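Local coordinates for protein NDP-rhamnosyltransferase (Saccharopolyspora spinosa, PDB 3UYL) that belongs to the GT-B glycosyltransferases, two-domain enzymes built from facing Rossmann-like halves, and is named as an NDP-rhamnosyltransferase, at residues 223-228 and 289-294; 245-250 and 345-350. All coordinates share one frame; numbering follows the deposited sequence.

Contact 1 of 2, residues 223-228 and 289-294; sequences ICMGRM and LVICAG. With TYD (thymidine-5'-diphosphate), chain C.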
ATOM      1  N   ILE A 223     -16.505  -5.983 -18.688  1.00 12.71           N
ATOM      2  CA  ILE A 223     -15.471  -6.150 -19.694  1.00 13.35           C
ATOM      3  C   ILE A 223     -14.253  -5.462 -19.136  1.00 14.10           C
ATOM      4  O   ILE A 223     -14.308  -4.311 -18.836  1.00 13.15           O
ATOM      5  CB  ILE A 223     -15.875  -5.469 -21.059  1.00 12.80           C
ATOM      6  CG1 ILE A 223     -17.132  -6.142 -21.629  1.00 14.11           C
ATOM      7  CG2 ILE A 223     -14.741  -5.610 -22.039  1.00 11.42           C
ATOM      8  CD1 ILE A 223     -17.743  -5.330 -22.794  1.00 14.06           C
ATOM      9  N   CYS A 224     -13.162  -6.183 -18.967  1.00 15.66           N
ATOM     10  CA  CYS A 224     -11.898  -5.587 -18.555  1.00 20.52           C
ATOM     11  C   CYS A 224     -10.787  -6.340 -19.297  1.00 20.71           C
ATOM     12  O   CYS A 224     -10.581  -7.521 -19.098  1.00 19.10           O
ATOM     13  CB  CYS A 224     -11.702  -5.743 -17.025  1.00 21.49           C
ATOM     14  SG  CYS A 224     -10.144  -4.983 -16.486  1.00 27.03           S
ATOM     15  N   MET A 225     -10.152  -5.664 -20.223  1.00 24.64           N
ATOM     16  CA  MET A 225      -8.930  -6.127 -20.798  1.00 28.44           C
ATOM     17  C   MET A 225      -7.921  -5.174 -20.188  1.00 34.44           C
ATOM     18  O   MET A 225      -8.200  -3.954 -20.075  1.00 38.09           O
ATOM     19  CB  MET A 225      -8.981  -5.989 -22.304  1.00 27.07           C
ATOM     20  CG  MET A 225      -9.239  -7.341 -22.951  1.00 37.93           C
ATOM     21  SD  MET A 225     -10.895  -7.153 -23.450  1.00 47.86           S
ATOM     22  CE  MET A 225     -11.597  -8.794 -23.472  1.00 32.15           C
ATOM     23  N   GLY A 226      -6.760  -5.654 -19.803  1.00 31.02           N
ATOM     24  CA  GLY A 226      -5.813  -4.670 -19.233  1.00 38.44           C
ATOM     25  C   GLY A 226      -5.024  -3.783 -20.218  1.00 38.13           C
ATOM     26  O   GLY A 226      -5.049  -4.001 -21.459  1.00 29.98           O
ATOM     27  N   ARG A 227      -4.339  -2.765 -19.658  1.00 37.38           N
ATOM     28  CA  ARG A 227      -3.461  -1.871 -20.432  1.00 33.15           C
ATOM     29  C   ARG A 227      -2.437  -2.662 -21.215  1.00 32.01           C
ATOM     30  O   ARG A 227      -2.208  -2.388 -22.422  1.00 32.27           O
ATOM     31  CB  ARG A 227      -2.704  -0.896 -19.512  1.00 42.40           C
ATOM     32  CG  ARG A 227      -1.877   0.181 -20.250  1.00 47.60           C
ATOM     33  CD  ARG A 227      -1.059   1.084 -19.321  1.00 51.75           C
ATOM     34  NE  ARG A 227      -1.916   1.786 -18.359  1.00 54.53           N
ATOM     35  CZ  ARG A 227      -1.904   1.584 -17.035  1.00 60.93           C
ATOM     36  NH1 ARG A 227      -1.067   0.701 -16.478  1.00 60.33           N
ATOM     37  NH2 ARG A 227      -2.731   2.273 -16.248  1.00 57.60           N
ATOM     38  N   MET A 228      -1.781  -3.605 -20.524  1.00 28.68           N
ATOM     39  CA  MET A 228      -0.728  -4.366 -21.169  1.00 28.77           C
ATOM     40  C   MET A 228      -1.289  -5.035 -22.415  1.00 24.48           C
ATOM     41  O   MET A 228      -0.688  -4.970 -23.494  1.00 23.45           O
ATOM     42  CB  MET A 228      -0.068  -5.417 -20.227  1.00 37.54           C
ATOM     43  CG  MET A 228       1.005  -4.878 -19.282  1.00 51.66           C
ATOM     44  SD  MET A 228       2.398  -3.983 -20.043  1.00 61.47           S
ATOM     45  CE  MET A 228       3.134  -5.237 -21.122  1.00 56.88           C
ATOM     46  N   LEU A 289     -20.818 -12.060 -15.002  1.00 12.61           N
ATOM     47  CA  LEU A 289     -19.870 -12.580 -15.979  1.00 14.13           C
ATOM     48  C   LEU A 289     -18.742 -11.574 -16.089  1.00 12.54           C
ATOM     49  O   LEU A 289     -19.016 -10.376 -16.025  1.00 13.49           O
ATOM     50  CB  LEU A 289     -20.546 -12.834 -17.364  1.00 13.35           C
ATOM     51  CG  LEU A 289     -19.676 -13.267 -18.559  1.00 14.97           C
ATOM     52  CD1 LEU A 289     -19.146 -14.663 -18.320  1.00 13.47           C
ATOM     53  CD2 LEU A 289     -20.452 -13.182 -19.864  1.00 13.03           C
ATOM     54  N   VAL A 290     -17.505 -12.045 -16.308  1.00 12.22           N
ATOM     55  CA  VAL A 290     -16.377 -11.150 -16.646  1.00 11.98           C
ATOM     56  C   VAL A 290     -15.805 -11.549 -18.020  1.00 12.59           C
ATOM     57  O   VAL A 290     -15.588 -12.743 -18.259  1.00 12.52           O
ATOM     58  CB  VAL A 290     -15.271 -11.200 -15.549  1.00 11.52           C
ATOM     59  CG1 VAL A 290     -13.992 -10.438 -15.963  1.00 12.08           C
ATOM     60  CG2 VAL A 290     -15.855 -10.660 -14.256  1.00 11.71           C
ATOM     61  N   ILE A 291     -15.682 -10.586 -18.952  1.00 12.05           N
ATOM     62  CA  ILE A 291     -15.072 -10.858 -20.291  1.00 12.54           C
ATOM     63  C   ILE A 291     -13.668 -10.232 -20.237  1.00 12.63           C
ATOM     64  O   ILE A 291     -13.553  -9.066 -19.953  1.00 11.31           O
ATOM     65  CB  ILE A 291     -15.841 -10.258 -21.498  1.00 11.86           C
ATOM     66  CG1 ILE A 291     -17.295 -10.682 -21.391  1.00 11.93           C
ATOM     67  CG2 ILE A 291     -15.221 -10.836 -22.797  1.00 11.55           C
ATOM     68  CD1 ILE A 291     -18.181 -10.136 -22.470  1.00 15.29           C
ATOM     69  N   CYS A 292     -12.611 -11.051 -20.380  1.00 13.44           N
ATOM     70  CA  CYS A 292     -11.290 -10.493 -20.218  1.00 13.86           C
ATOM     71  C   CYS A 292     -10.379 -11.203 -21.156  1.00 14.70           C
ATOM     72  O   CYS A 292     -10.845 -12.085 -21.881  1.00 14.87           O
ATOM     73  CB  CYS A 292     -10.838 -10.644 -18.748  1.00 14.83           C
ATOM     74  SG  CYS A 292     -10.847 -12.372 -18.185  1.00 20.02           S
ATOM     75  N   ALA A 293      -9.058 -10.930 -21.096  1.00 12.65           N
ATOM     76  CA  ALA A 293      -8.113 -11.639 -21.939  1.00 13.67           C
ATOM     77  C   ALA A 293      -7.420 -12.845 -21.228  1.00 14.07           C
ATOM     78  O   ALA A 293      -6.639 -13.618 -21.865  1.00 12.74           O
ATOM     79  CB  ALA A 293      -7.082 -10.658 -22.520  1.00 14.87           C
ATOM     80  N   GLY A 294      -7.686 -12.986 -19.927  1.00 12.78           N
ATOM     81  CA  GLY A 294      -7.061 -13.989 -19.113  1.00 13.96           C
ATOM     82  C   GLY A 294      -5.816 -13.601 -18.344  1.00 15.56           C
ATOM     83  O   GLY A 294      -5.194 -14.468 -17.734  1.00 20.45           O
TER
HETATM   84  PA  TYD C 401      -4.492  -8.198 -15.622  1.00 37.20           P
HETATM   85  O1A TYD C 401      -3.672  -9.256 -14.940  1.00 33.79           O
HETATM   86  O2A TYD C 401      -5.990  -8.442 -15.845  1.00 32.47           O
HETATM   87  O3A TYD C 401      -3.751  -8.004 -17.078  1.00 50.12           O
HETATM   88  PB  TYD C 401      -3.699  -6.671 -18.017  1.00 64.33           P
HETATM   89  O1B TYD C 401      -3.185  -5.501 -17.184  1.00 57.79           O
HETATM   90  O2B TYD C 401      -2.791  -6.814 -19.222  1.00 54.52           O
HETATM   91  O3B TYD C 401      -5.181  -6.797 -18.384  1.00 66.23           O
HETATM   92  O5' TYD C 401      -4.208  -6.832 -14.741  1.00 32.20           O
HETATM   93  C5' TYD C 401      -4.969  -5.585 -14.738  1.00 26.63           C
HETATM   94  C4' TYD C 401      -5.143  -5.094 -13.287  1.00 23.34           C
HETATM   95  O4' TYD C 401      -5.775  -3.806 -13.327  1.00 22.22           O
HETATM   96  C3' TYD C 401      -6.081  -6.019 -12.481  1.00 22.16           C
HETATM   97  O3' TYD C 401      -5.817  -6.050 -11.086  1.00 21.92           O
HETATM   98  C2' TYD C 401      -7.412  -5.324 -12.527  1.00 21.21           C
HETATM   99  C1' TYD C 401      -6.995  -3.863 -12.608  1.00 22.15           C
HETATM  100  N1  TYD C 401      -7.892  -2.913 -13.241  1.00 23.54           N
HETATM  101  C2  TYD C 401      -8.992  -2.412 -12.498  1.00 21.22           C
HETATM  102  O2  TYD C 401      -9.210  -2.835 -11.354  1.00 20.68           O
HETATM  103  N3  TYD C 401      -9.826  -1.511 -13.025  1.00 21.37           N
HETATM  104  C4  TYD C 401      -9.585  -1.060 -14.277  1.00 22.74           C
HETATM  105  O4  TYD C 401     -10.342  -0.233 -14.759  1.00 22.28           O
HETATM  106  C5  TYD C 401      -8.428  -1.555 -15.082  1.00 23.35           C
HETATM  107  C5M TYD C 401      -8.167  -1.040 -16.469  1.00 23.10           C
HETATM  108  C6  TYD C 401      -7.611  -2.489 -14.501  1.00 23.83           C
HETATM  109  O   HOH W   1      -7.842  -9.053 -19.266  1.00 33.94           O

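Contact 2 of 2, residues 245-250 and 345-350; sequences ATELPG and QFTDSI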
ATOM      1  N   ALA A 245     -21.426  -7.906 -26.083  1.00 16.55           N
ATOM      2  CA  ALA A 245     -22.183  -7.800 -24.821  1.00 17.54           C
ATOM      3  C   ALA A 245     -23.360  -6.847 -24.984  1.00 18.79           C
ATOM      4  O   ALA A 245     -24.471  -7.155 -24.579  1.00 22.09           O
ATOM      5  CB  ALA A 245     -21.295  -7.313 -23.678  1.00 16.82           C
ATOM      6  N   THR A 246     -23.140  -5.653 -25.518  1.00 18.11           N
ATOM      7  CA  THR A 246     -24.278  -4.701 -25.552  1.00 20.09           C
ATOM      8  C   THR A 246     -25.449  -5.020 -26.487  1.00 21.17           C
ATOM      9  O   THR A 246     -26.544  -4.507 -26.263  1.00 20.72           O
ATOM     10  CB  THR A 246     -23.817  -3.299 -25.902  1.00 19.81           C
ATOM     11  OG1 THR A 246     -23.034  -3.399 -27.097  1.00 17.91           O
ATOM     12  CG2 THR A 246     -22.975  -2.802 -24.740  1.00 18.11           C
ATOM     13  N   GLU A 247     -25.209  -5.821 -27.516  1.00 21.64           N
ATOM     14  CA  GLU A 247     -26.257  -6.360 -28.380  1.00 24.93           C
ATOM     15  C   GLU A 247     -27.275  -7.319 -27.699  1.00 23.61           C
ATOM     16  O   GLU A 247     -28.410  -7.451 -28.136  1.00 22.68           O
ATOM     17  CB  GLU A 247     -25.623  -7.110 -29.548  1.00 27.18           C
ATOM     18  CG  GLU A 247     -26.528  -8.226 -30.027  1.00 31.45           C
ATOM     19  CD  GLU A 247     -26.154  -8.783 -31.381  1.00 34.49           C
ATOM     20  OE1 GLU A 247     -25.439  -8.087 -32.157  1.00 32.58           O
ATOM     21  OE2 GLU A 247     -26.584  -9.928 -31.646  1.00 29.82           O
ATOM     22  N   LEU A 248     -26.875  -7.986 -26.625  1.00 21.93           N
ATOM     23  CA  LEU A 248     -27.712  -8.973 -26.032  1.00 23.02           C
ATOM     24  C   LEU A 248     -28.745  -8.261 -25.181  1.00 26.83           C
ATOM     25  O   LEU A 248     -28.404  -7.319 -24.453  1.00 25.38           O
ATOM     26  CB  LEU A 248     -26.844  -9.933 -25.224  1.00 25.06           C
ATOM     27  CG  LEU A 248     -27.335 -11.336 -25.029  1.00 26.88           C
ATOM     28  CD1 LEU A 248     -27.414 -12.149 -26.322  1.00 29.98           C
ATOM     29  CD2 LEU A 248     -26.445 -12.019 -23.993  1.00 25.12           C
ATOM     30  N   PRO A 249     -30.028  -8.708 -25.259  1.00 31.04           N
ATOM     31  CA  PRO A 249     -31.019  -7.900 -24.617  1.00 31.43           C
ATOM     32  C   PRO A 249     -30.928  -8.258 -23.129  1.00 29.54           C
ATOM     33  O   PRO A 249     -30.626  -9.420 -22.813  1.00 32.77           O
ATOM     34  CB  PRO A 249     -32.325  -8.468 -25.208  1.00 33.17           C
ATOM     35  CG  PRO A 249     -32.071  -9.960 -25.235  1.00 33.26           C
ATOM     36  CD  PRO A 249     -30.585 -10.045 -25.616  1.00 32.55           C
ATOM     37  N   GLY A 250     -31.161  -7.293 -22.245  1.00 27.00           N
ATOM     38  CA  GLY A 250     -31.069  -7.585 -20.821  1.00 26.70           C
ATOM     39  C   GLY A 250     -29.695  -7.277 -20.223  1.00 24.74           C
ATOM     40  O   GLY A 250     -29.579  -7.105 -19.001  1.00 24.76           O
ATOM     41  N   GLN A 345     -20.971 -16.274 -32.560  1.00 21.16           N
ATOM     42  CA  GLN A 345     -20.510 -17.251 -31.558  1.00 20.90           C
ATOM     43  C   GLN A 345     -20.133 -16.552 -30.195  1.00 18.82           C
ATOM     44  O   GLN A 345     -20.383 -17.072 -29.091  1.00 17.33           O
ATOM     45  CB  GLN A 345     -19.393 -18.098 -32.178  1.00 23.70           C
ATOM     46  CG  GLN A 345     -18.519 -18.856 -31.179  1.00 32.08           C
ATOM     47  CD  GLN A 345     -17.214 -19.409 -31.789  1.00 32.05           C
ATOM     48  OE1 GLN A 345     -16.981 -19.366 -33.030  1.00 30.28           O
ATOM     49  NE2 GLN A 345     -16.353 -19.947 -30.906  1.00 31.43           N
ATOM     50  N   PHE A 346     -19.631 -15.322 -30.290  1.00 15.61           N
ATOM     51  CA  PHE A 346     -19.284 -14.551 -29.122  1.00 15.55           C
ATOM     52  C   PHE A 346     -20.563 -14.188 -28.311  1.00 15.00           C
ATOM     53  O   PHE A 346     -20.642 -14.374 -27.044  1.00 14.82           O
ATOM     54  CB  PHE A 346     -18.493 -13.302 -29.589  1.00 16.74           C
ATOM     55  CG  PHE A 346     -17.671 -12.587 -28.488  1.00 17.22           C
ATOM     56  CD1 PHE A 346     -18.052 -12.606 -27.144  1.00 15.55           C
ATOM     57  CD2 PHE A 346     -16.501 -11.891 -28.850  1.00 16.08           C
ATOM     58  CE1 PHE A 346     -17.280 -11.944 -26.173  1.00 15.51           C
ATOM     59  CE2 PHE A 346     -15.769 -11.184 -27.885  1.00 15.85           C
ATOM     60  CZ  PHE A 346     -16.181 -11.221 -26.554  1.00 16.12           C
ATOM     61  N   THR A 347     -21.552 -13.622 -29.025  1.00 17.65           N
ATOM     62  CA  THR A 347     -22.848 -13.315 -28.417  1.00 17.19           C
ATOM     63  C   THR A 347     -23.485 -14.561 -27.767  1.00 16.71           C
ATOM     64  O   THR A 347     -23.959 -14.491 -26.619  1.00 14.72           O
ATOM     65  CB  THR A 347     -23.868 -12.739 -29.435  1.00 18.97           C
ATOM     66  OG1 THR A 347     -23.261 -11.662 -30.162  1.00 27.35           O
ATOM     67  CG2 THR A 347     -24.977 -12.174 -28.687  1.00 20.45           C
ATOM     68  N   ASP A 348     -23.542 -15.680 -28.528  1.00 16.06           N
ATOM     69  CA  ASP A 348     -24.101 -16.929 -28.013  1.00 17.01           C
ATOM     70  C   ASP A 348     -23.420 -17.425 -26.737  1.00 17.94           C
ATOM     71  O   ASP A 348     -24.111 -17.949 -25.837  1.00 18.18           O
ATOM     72  CB  ASP A 348     -24.001 -18.082 -29.026  1.00 20.90           C
ATOM     73  CG  ASP A 348     -24.897 -17.924 -30.216  1.00 25.85           C
ATOM     74  OD1 ASP A 348     -25.785 -17.037 -30.270  1.00 27.17           O
ATOM     75  OD2 ASP A 348     -24.684 -18.712 -31.152  1.00 33.79           O
ATOM     76  N   SER A 349     -22.090 -17.286 -26.657  1.00 16.67           N
ATOM     77  CA  SER A 349     -21.360 -17.654 -25.466  1.00 15.52           C
ATOM     78  C   SER A 349     -21.791 -16.815 -24.246  1.00 14.93           C
ATOM     79  O   SER A 349     -21.928 -17.350 -23.152  1.00 14.23           O
ATOM     80  CB  SER A 349     -19.809 -17.554 -25.631  1.00 14.83           C
ATOM     81  OG  SER A 349     -19.387 -18.338 -26.719  1.00 15.90           O
ATOM     82  N   ILE A 350     -21.949 -15.506 -24.417  1.00 15.32           N
ATOM     83  CA  ILE A 350     -22.475 -14.688 -23.299  1.00 14.48           C
ATOM     84  C   ILE A 350     -23.862 -15.205 -22.841  1.00 16.49           C
ATOM     85  O   ILE A 350     -24.075 -15.532 -21.666  1.00 16.30           O
ATOM     86  CB  ILE A 350     -22.564 -13.209 -23.716  1.00 14.63           C
ATOM     87  CG1 ILE A 350     -21.134 -12.690 -23.939  1.00 14.49           C
ATOM     88  CG2 ILE A 350     -23.219 -12.442 -22.575  1.00 13.84           C
ATOM     89  CD1 ILE A 350     -21.081 -11.325 -24.597  1.00 14.48           C
TER

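Contact 1 of 2, residues 223-228 and 289-294
I223 and I291 sit side by side on neighbouring parallel strands, their CA atoms 4.8 Å apart. One backbone hydrogen bond joins the two segments: C224 N donates to I291 O over 3.1 Å, with an N-H...O angle of 164°. The same carbonyl also receives a CA-H...O contact from I223. Beyond C224 the strands part, and a water takes over the bridging, donating to C224 O and accepting from A293 N, while C292 CA leans a CH against C224 O at 3.3 Å.

Strand 219-224 is central in the six-stranded parallel sheet of the C-terminal Rossmann-like domain, and 289-292 lies next to it. Both run out at the edge where thymidine-5'-diphosphate is bound; G226 holds the N-cap position of helix 227-233 there, and G297 N and T298 OG1 of helix 296-304, which follows strand 289-292, bond the ligand.

I223 and I291 point to the same face of the sheet, where I223 CG1 lies 4.2 Å from I291 CD1, under helix 236-247. M225 bends at chi2 (107°), which brings its methyl CE back over the other strand's backbone, 3.6 Å from C292 C, while its CG lies 4.0 Å from the CB of A293. C224 turns its SG, anti to the backbone N (chi1 -179°), toward the thymine ring, 4.1 Å from TYD C6. M228, in the first turn of helix 227-233, sets its CB 3.2 Å from TYD O2B. The SG of C292 takes a weak bond from G294 N.

Contact 2 of 2, residues 245-250 and 345-350
L248 and T347 form the tightest apolar touch between the end of helix 236-247 and helix 343-354: L248 CD1 is 3.4 Å from T347 CG2, closer than usual for two methyl carbons. The leucine and threonine side chains run antiparallel alongside each other. L248 has left the helix, and its CG stands anti to the backbone N (chi1 -153°), which carries the forked end across to the other helix. The second prong, CD2, reaches I350 CG2 at 3.5 Å, again with the two side chains antiparallel, and the leucine thus spans T347 and I350, one helical turn apart on the same side of helix 343-354. I350 uses its other branch as well: CD1 extends to A245, 3.7 Å from A245 CA, and touches the CB of that alanine at 4.1 Å. The CB of A245 points away overall, so I350 CD1 meets the alanine mainly at its backbone, CA and N.

Among the polar groups, the extended E247 lies across T347, roughly perpendicular to it, its OE2 4.0 Å from T347 OG1, too far for a hydrogen bond. Each has a partner at H343 instead: E247 OE1 bonds the imidazole NE2, and T347 OG1 the backbone carbonyl. The polar link from 245-250 to helix 343-354 is thus made through H343, at the start of that helix and just before 345-350.

F346 packs on I291, and I350 on L289 and I291, of strand 289-292; F346 also packs on A241 and A244. This is packing of the C-terminal end of helix 236-247 and the turn after it against helix 343-354, on one face of the parallel sheet, as in the alpha/beta/alpha layers of a Rossmann-like domain.

From the N terminus, the chain first passes through the N-terminal seven-stranded sheet, then enters the C-terminal half by strand 219-224. After it come helix 227-233 and then helix 236-247, whose end runs into 245-250. Strands 251-257 and 272-276 follow before 289-294 returns to the first strand and closes contact 1. Helix 343-354 then closes contact 2 by coming back to 245-250. The two loops cross, since their segments alternate along the chain. Contact 1 joins adjacent strands; contact 2 joins the end of one covering helix, with its turn, to another. Their centres are about 16 Å apart, yet they touch: I291 packs on F346 and I350, L289 on I350, and I223 on A245.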